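Local coordinates for protein endosialidase (Enterobacteria phage phi92, PDB 4HIZ) that cleaves internal sialic acid linkages in polysialic acid, probably both alpha-2,8 and alpha-2,9 bonds, as a trimeric phage endosialidase, at residues A[277-282]-A[332-337]; A[287-292]-A[307-312]. All blocks are in the same frame, centred on the assembly; numbering follows the deposited sequence.

Contact 1 (A[277-282]-A[332-337]); sequences PDVAYS and SSFTRR
V279 and P277 meet the far end of the F334 ring. CG2 of V279 lies 3.5 Å from CZ of F334 and comes in obliquely, neither squarely over the ring nor in its plane. The carbonyl O of P277 sits at the ring edge, near its plane, 3.5 Å from the same CZ. On the CE1 side the proline ring adds a looser apolar contact, with CD of P277 4.2 Å from CE1 of F334. CD of P277 also rests against the backbone O of S332, at 3.8 Å.

The second meeting point is polar. The R336 chain is extended from CG to NE and carries its guanidinium to the backbone of 277-282. There O of D278 lies beyond NH2 of R336, 2.9 Å from it and near the guanidinium plane. A water lies in the plane on the NE side. It donates to O of P277 at 2.7 Å and accepts from NH2 of R336 at 2.9 Å. The water therefore ties the proline carbonyl to the arginine. The D278 carboxylate is not in contact with the guanidinium: its OD2 stays 5.7 Å from NH2 of R336. Any effect between the two charges is probably modest.

The F334 ring also meets the ring of F324. NH2 of R336 has a further hydrogen bond to L287 O, on its NH1 side, so the water and L287 O hold NH2 from two sides.

This is a surface contact of the catalytic beta-propeller domain. Loop 277-282 follows strand 272-275, and V279 packs back on L172 and A175 of strand 172-181. The other segment leads into strand 335-338, one of the two outer strands of its four-stranded sheet, whose neighbour is strand 318-324.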
loop_
_atom_site.group_PDB
_atom_site.type_symbol
_atom_site.label_atom_id
_atom_site.label_comp_id
_atom_site.label_asym_id
_atom_site.label_seq_id
_atom_site.Cartn_x
_atom_site.Cartn_y
_atom_site.Cartn_z
ATOM N N PRO A 277 36.980 -9.870 20.923
ATOM C CA PRO A 277 37.231 -10.590 22.178
ATOM C C PRO A 277 36.775 -9.849 23.412
ATOM O O PRO A 277 37.014 -8.653 23.538
ATOM C CB PRO A 277 38.754 -10.724 22.196
ATOM C CG PRO A 277 39.158 -10.735 20.770
ATOM C CD PRO A 277 38.186 -9.765 20.079
ATOM N N ASP A 278 36.105 -10.585 24.299
ATOM C CA ASP A 278 35.640 -10.094 25.610
ATOM C C ASP A 278 34.528 -9.050 25.554
ATOM O O ASP A 278 34.210 -8.443 26.580
ATOM C CB ASP A 278 36.799 -9.569 26.474
ATOM C CG ASP A 278 37.717 -10.679 26.973
ATOM O OD1 ASP A 278 37.243 -11.815 27.230
ATOM O OD2 ASP A 278 38.925 -10.398 27.116
ATOM N N VAL A 279 33.924 -8.837 24.379
ATOM C CA VAL A 279 32.775 -7.936 24.317
ATOM C C VAL A 279 31.537 -8.797 24.532
ATOM O O VAL A 279 31.011 -9.388 23.599
ATOM C CB VAL A 279 32.745 -7.181 22.994
ATOM C CG1 VAL A 279 31.515 -6.234 22.962
ATOM C CG2 VAL A 279 34.062 -6.402 22.856
ATOM N N ALA A 280 31.131 -8.918 25.795
ATOM C CA ALA A 280 30.117 -9.898 26.201
ATOM C C ALA A 280 29.750 -9.628 27.647
ATOM O O ALA A 280 30.485 -8.943 28.358
ATOM C CB ALA A 280 30.663 -11.330 26.082
ATOM N N TYR A 281 28.602 -10.143 28.071
ATOM C CA TYR A 281 28.283 -10.149 29.496
ATOM C C TYR A 281 29.395 -10.865 30.266
ATOM O O TYR A 281 29.931 -11.867 29.794
ATOM C CB TYR A 281 26.987 -10.900 29.719
ATOM C CG TYR A 281 26.573 -10.896 31.169
ATOM C CD1 TYR A 281 25.882 -9.815 31.688
ATOM C CD2 TYR A 281 26.894 -11.960 32.016
ATOM C CE1 TYR A 281 25.475 -9.791 33.026
ATOM C CE2 TYR A 281 26.504 -11.942 33.348
ATOM C CZ TYR A 281 25.798 -10.854 33.837
ATOM O OH TYR A 281 25.394 -10.824 35.154
ATOM N N SER A 282 29.699 -10.340 31.453
ATOM C CA SER A 282 30.658 -10.986 32.361
ATOM C C SER A 282 30.328 -10.509 33.774
ATOM O O SER A 282 29.836 -9.393 33.965
ATOM C CB SER A 282 32.077 -10.583 31.975
ATOM O OG SER A 282 32.987 -11.142 32.944
ATOM N N SER A 332 39.817 -7.029 14.739
ATOM C CA SER A 332 39.596 -7.506 16.103
ATOM C C SER A 332 40.349 -6.699 17.173
ATOM O O SER A 332 40.201 -6.981 18.368
ATOM C CB SER A 332 39.990 -8.984 16.225
ATOM O OG SER A 332 41.411 -9.115 16.204
ATOM N N SER A 333 41.149 -5.720 16.756
ATOM C CA SER A 333 42.029 -4.987 17.670
ATOM C C SER A 333 41.461 -3.641 18.136
ATOM O O SER A 333 41.294 -2.716 17.333
ATOM C CB SER A 333 43.352 -4.725 16.974
ATOM O OG SER A 333 44.255 -4.107 17.879
ATOM N N PHE A 334 41.170 -3.527 19.424
ATOM C CA PHE A 334 40.650 -2.282 19.965
ATOM C C PHE A 334 41.079 -2.126 21.394
ATOM O O PHE A 334 41.516 -3.098 22.043
ATOM C CB PHE A 334 39.080 -2.239 19.889
ATOM C CG PHE A 334 38.433 -3.383 20.603
ATOM C CD1 PHE A 334 38.219 -4.591 19.957
ATOM C CD2 PHE A 334 38.112 -3.279 21.961
ATOM C CE1 PHE A 334 37.665 -5.670 20.635
ATOM C CE2 PHE A 334 37.529 -4.351 22.645
ATOM C CZ PHE A 334 37.311 -5.545 21.988
ATOM N N THR A 335 40.990 -0.905 21.891
ATOM C CA THR A 335 41.281 -0.686 23.316
ATOM C C THR A 335 40.118 0.027 23.960
ATOM O O THR A 335 39.434 0.830 23.337
ATOM C CB THR A 335 42.530 0.178 23.565
ATOM O OG1 THR A 335 42.439 1.365 22.765
ATOM C CG2 THR A 335 43.808 -0.594 23.249
ATOM N N ARG A 336 39.883 -0.290 25.232
ATOM C CA ARG A 336 38.812 0.344 25.993
ATOM C C ARG A 336 39.354 1.616 26.625
ATOM O O ARG A 336 40.403 1.592 27.323
ATOM C CB ARG A 336 38.318 -0.593 27.089
ATOM C CG ARG A 336 37.782 -1.925 26.584
ATOM C CD ARG A 336 37.113 -2.685 27.734
ATOM N NE ARG A 336 36.739 -4.030 27.310
ATOM C CZ ARG A 336 35.698 -4.692 27.785
ATOM N NH1 ARG A 336 34.933 -4.131 28.716
ATOM N NH2 ARG A 336 35.446 -5.924 27.347
ATOM N N ARG A 337 38.671 2.727 26.393
ATOM C CA ARG A 337 39.036 4.006 26.998
ATOM C C ARG A 337 37.835 4.556 27.736
ATOM O O ARG A 337 36.803 4.846 27.106
ATOM C CB ARG A 337 39.518 4.970 25.913
ATOM C CG ARG A 337 40.841 4.466 25.252
ATOM C CD ARG A 337 41.262 5.273 24.061
ATOM N NE ARG A 337 42.519 4.717 23.531
ATOM C CZ ARG A 337 43.255 5.279 22.592
ATOM N NH1 ARG A 337 42.890 6.431 22.072
ATOM N NH2 ARG A 337 44.386 4.692 22.206
HETATM O O HOH W 1 37.469 -6.644 25.350
#

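Contact 2 (A[287-292]-A[307-312]); sequences LCVTET and VGYHNG
CB of T290 lies over one face of the H310 imidazole, toward its rim, and E291 stands at the ring edge. This CB is 4.1 Å from the ring centroid of H310 and 23° off the normal, a CH-pi contact. CG2 of T290 reaches NE2 of H310 at 3.8 Å. In the ring plane, OE1 of E291 is 3.5 Å from CE1 of H310. The two side chains run side by side, with the carboxylate plane nearly perpendicular to the imidazole (88°). A water is also at the ring edge, hydrogen-bonded to ND1 of H310 and to the backbone O of E291. The Y309 ring is touched obliquely by CG2 of V289, and these two side chains cross at about a right angle.

The backbone explains why two residues face one histidine. T290 and E291 lie opposite H310 in a classic beta bulge. O of H310 accepts from N of T290 at 2.7 Å and, weakly, from N of E291 at 3.4 Å. N of H310 returns a bond to O of E291. One residue on, T292 and Y309 form a non-hydrogen-bonded antiparallel pair.

The T290 hydroxyl is gripped as well. OG1 is anti to the carbonyl carbon (chi1 -64°) and accepts from N of G312 at 2.7 Å. It is also hydrogen-bonded to OD2 of D313. N311 packs its CB on O of C288 at 3.2 Å, while its amide end bonds to N of D313 and O of I314.

The contact is buried and joins the beta hairpin of strands 291-297 and 304-311 in the catalytic beta-propeller domain. E291 also packs on R165, and its OE1 lies close to OE2 of E349. The T290 hydroxyl bonds tie the bulge to the loop after strand 304-311.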
loop_
_atom_site.group_PDB
_atom_site.type_symbol
_atom_site.label_atom_id
_atom_site.label_comp_id
_atom_site.label_asym_id
_atom_site.label_seq_id
_atom_site.Cartn_x
_atom_site.Cartn_y
_atom_site.Cartn_z
ATOM N N LEU A 287 35.388 -6.448 32.354
ATOM C CA LEU A 287 35.186 -7.039 31.032
ATOM C C LEU A 287 33.762 -6.855 30.562
ATOM O O LEU A 287 33.527 -6.785 29.343
ATOM C CB LEU A 287 35.467 -8.535 31.070
ATOM C CG LEU A 287 36.915 -8.869 31.376
ATOM C CD1 LEU A 287 37.090 -10.390 31.441
ATOM C CD2 LEU A 287 37.774 -8.254 30.299
ATOM N N CYS A 288 32.813 -6.838 31.493
ATOM C CA CYS A 288 31.373 -6.845 31.125
ATOM C C CYS A 288 31.022 -5.737 30.116
ATOM O O CYS A 288 31.396 -4.570 30.288
ATOM C CB CYS A 288 30.471 -6.701 32.392
ATOM S SG CYS A 288 28.700 -6.949 32.051
ATOM N N VAL A 289 30.308 -6.113 29.057
ATOM C CA VAL A 289 29.690 -5.100 28.181
ATOM C C VAL A 289 28.192 -5.327 28.174
ATOM O O VAL A 289 27.707 -6.429 27.906
ATOM C CB VAL A 289 30.257 -5.165 26.744
ATOM C CG1 VAL A 289 29.517 -4.146 25.774
ATOM C CG2 VAL A 289 31.759 -4.853 26.757
ATOM N N THR A 290 27.463 -4.279 28.504
ATOM C CA THR A 290 25.998 -4.359 28.492
ATOM C C THR A 290 25.526 -4.076 27.072
ATOM O O THR A 290 24.721 -4.827 26.513
ATOM C CB THR A 290 25.408 -3.344 29.462
ATOM O OG1 THR A 290 25.827 -3.683 30.788
ATOM C CG2 THR A 290 23.878 -3.387 29.457
ATOM N N GLU A 291 26.029 -2.990 26.504
ATOM C CA GLU A 291 25.664 -2.594 25.134
ATOM C C GLU A 291 26.815 -1.905 24.472
ATOM O O GLU A 291 27.528 -1.137 25.121
ATOM C CB GLU A 291 24.466 -1.597 25.088
ATOM C CG GLU A 291 23.124 -2.209 25.451
ATOM C CD GLU A 291 22.015 -1.174 25.624
ATOM O OE1 GLU A 291 22.327 -0.001 25.872
ATOM O OE2 GLU A 291 20.824 -1.513 25.494
ATOM N N THR A 292 26.998 -2.181 23.179
ATOM C CA THR A 292 27.763 -1.303 22.288
ATOM C C THR A 292 26.767 -0.358 21.599
ATOM O O THR A 292 25.629 -0.763 21.261
ATOM C CB THR A 292 28.577 -2.085 21.237
ATOM O OG1 THR A 292 27.740 -2.939 20.452
ATOM C CG2 THR A 292 29.660 -2.994 21.929
ATOM N N VAL A 307 33.675 3.032 18.970
ATOM C CA VAL A 307 32.309 2.539 19.219
ATOM C C VAL A 307 32.028 2.802 20.697
ATOM O O VAL A 307 32.902 2.575 21.529
ATOM C CB VAL A 307 32.276 1.023 18.958
ATOM C CG1 VAL A 307 31.058 0.335 19.597
ATOM C CG2 VAL A 307 32.408 0.728 17.445
ATOM N N GLY A 308 30.845 3.319 21.037
ATOM C CA GLY A 308 30.569 3.550 22.449
ATOM C C GLY A 308 30.207 2.249 23.154
ATOM O O GLY A 308 29.734 1.280 22.533
ATOM N N TYR A 309 30.409 2.210 24.464
ATOM C CA TYR A 309 29.927 1.035 25.215
ATOM C C TYR A 309 29.751 1.376 26.685
ATOM O O TYR A 309 30.275 2.398 27.183
ATOM C CB TYR A 309 30.924 -0.157 25.110
ATOM C CG TYR A 309 32.083 -0.074 26.117
ATOM C CD1 TYR A 309 33.192 0.742 25.859
ATOM C CD2 TYR A 309 32.044 -0.795 27.303
ATOM C CE1 TYR A 309 34.260 0.818 26.743
ATOM C CE2 TYR A 309 33.104 -0.704 28.218
ATOM C CZ TYR A 309 34.194 0.105 27.925
ATOM O OH TYR A 309 35.251 0.208 28.830
ATOM N N HIS A 310 28.988 0.544 27.369
ATOM C CA HIS A 310 28.984 0.636 28.830
ATOM C C HIS A 310 28.718 -0.724 29.446
ATOM O O HIS A 310 28.199 -1.663 28.792
ATOM C CB HIS A 310 27.918 1.668 29.297
ATOM C CG HIS A 310 26.514 1.140 29.326
ATOM N ND1 HIS A 310 25.735 1.016 28.197
ATOM C CD2 HIS A 310 25.745 0.716 30.362
ATOM C CE1 HIS A 310 24.539 0.546 28.532
ATOM N NE2 HIS A 310 24.524 0.339 29.842
ATOM N N ASN A 311 29.103 -0.819 30.718
ATOM C CA ASN A 311 28.701 -1.904 31.582
ATOM C C ASN A 311 27.746 -1.283 32.587
ATOM O O ASN A 311 28.163 -0.421 33.386
ATOM C CB ASN A 311 29.938 -2.481 32.304
ATOM C CG ASN A 311 29.574 -3.099 33.656
ATOM O OD1 ASN A 311 28.500 -3.696 33.803
ATOM N ND2 ASN A 311 30.474 -2.951 34.656
ATOM N N GLY A 312 26.469 -1.690 32.541
ATOM C CA GLY A 312 25.494 -1.254 33.534
ATOM C C GLY A 312 24.946 -2.407 34.361
ATOM O O GLY A 312 23.931 -2.250 35.052
HETATM O O HOH W 2 26.415 1.613 25.490
#

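How the contacts relate
Along the chain, 277-282 comes first, in the loop after strand 272-275. The chain then passes through 287-292 into strand 291-297 and returns along strand 304-311, where contact 2 closes the hairpin. It continues through strand 318-324 to 332-337, where contact 1 closes a wider loop. Contact 2 lies wholly within that loop, and the two do not cross. Their centres are about 9 Å apart. They meet directly where O of A280 lies 2.9 Å from N of V289, and CD of R336 packs 3.6 Å from OH of Y309. Contact 2 pairs the first two strands of one propeller sheet; contact 1 brings the loop from the preceding sheet onto the fourth.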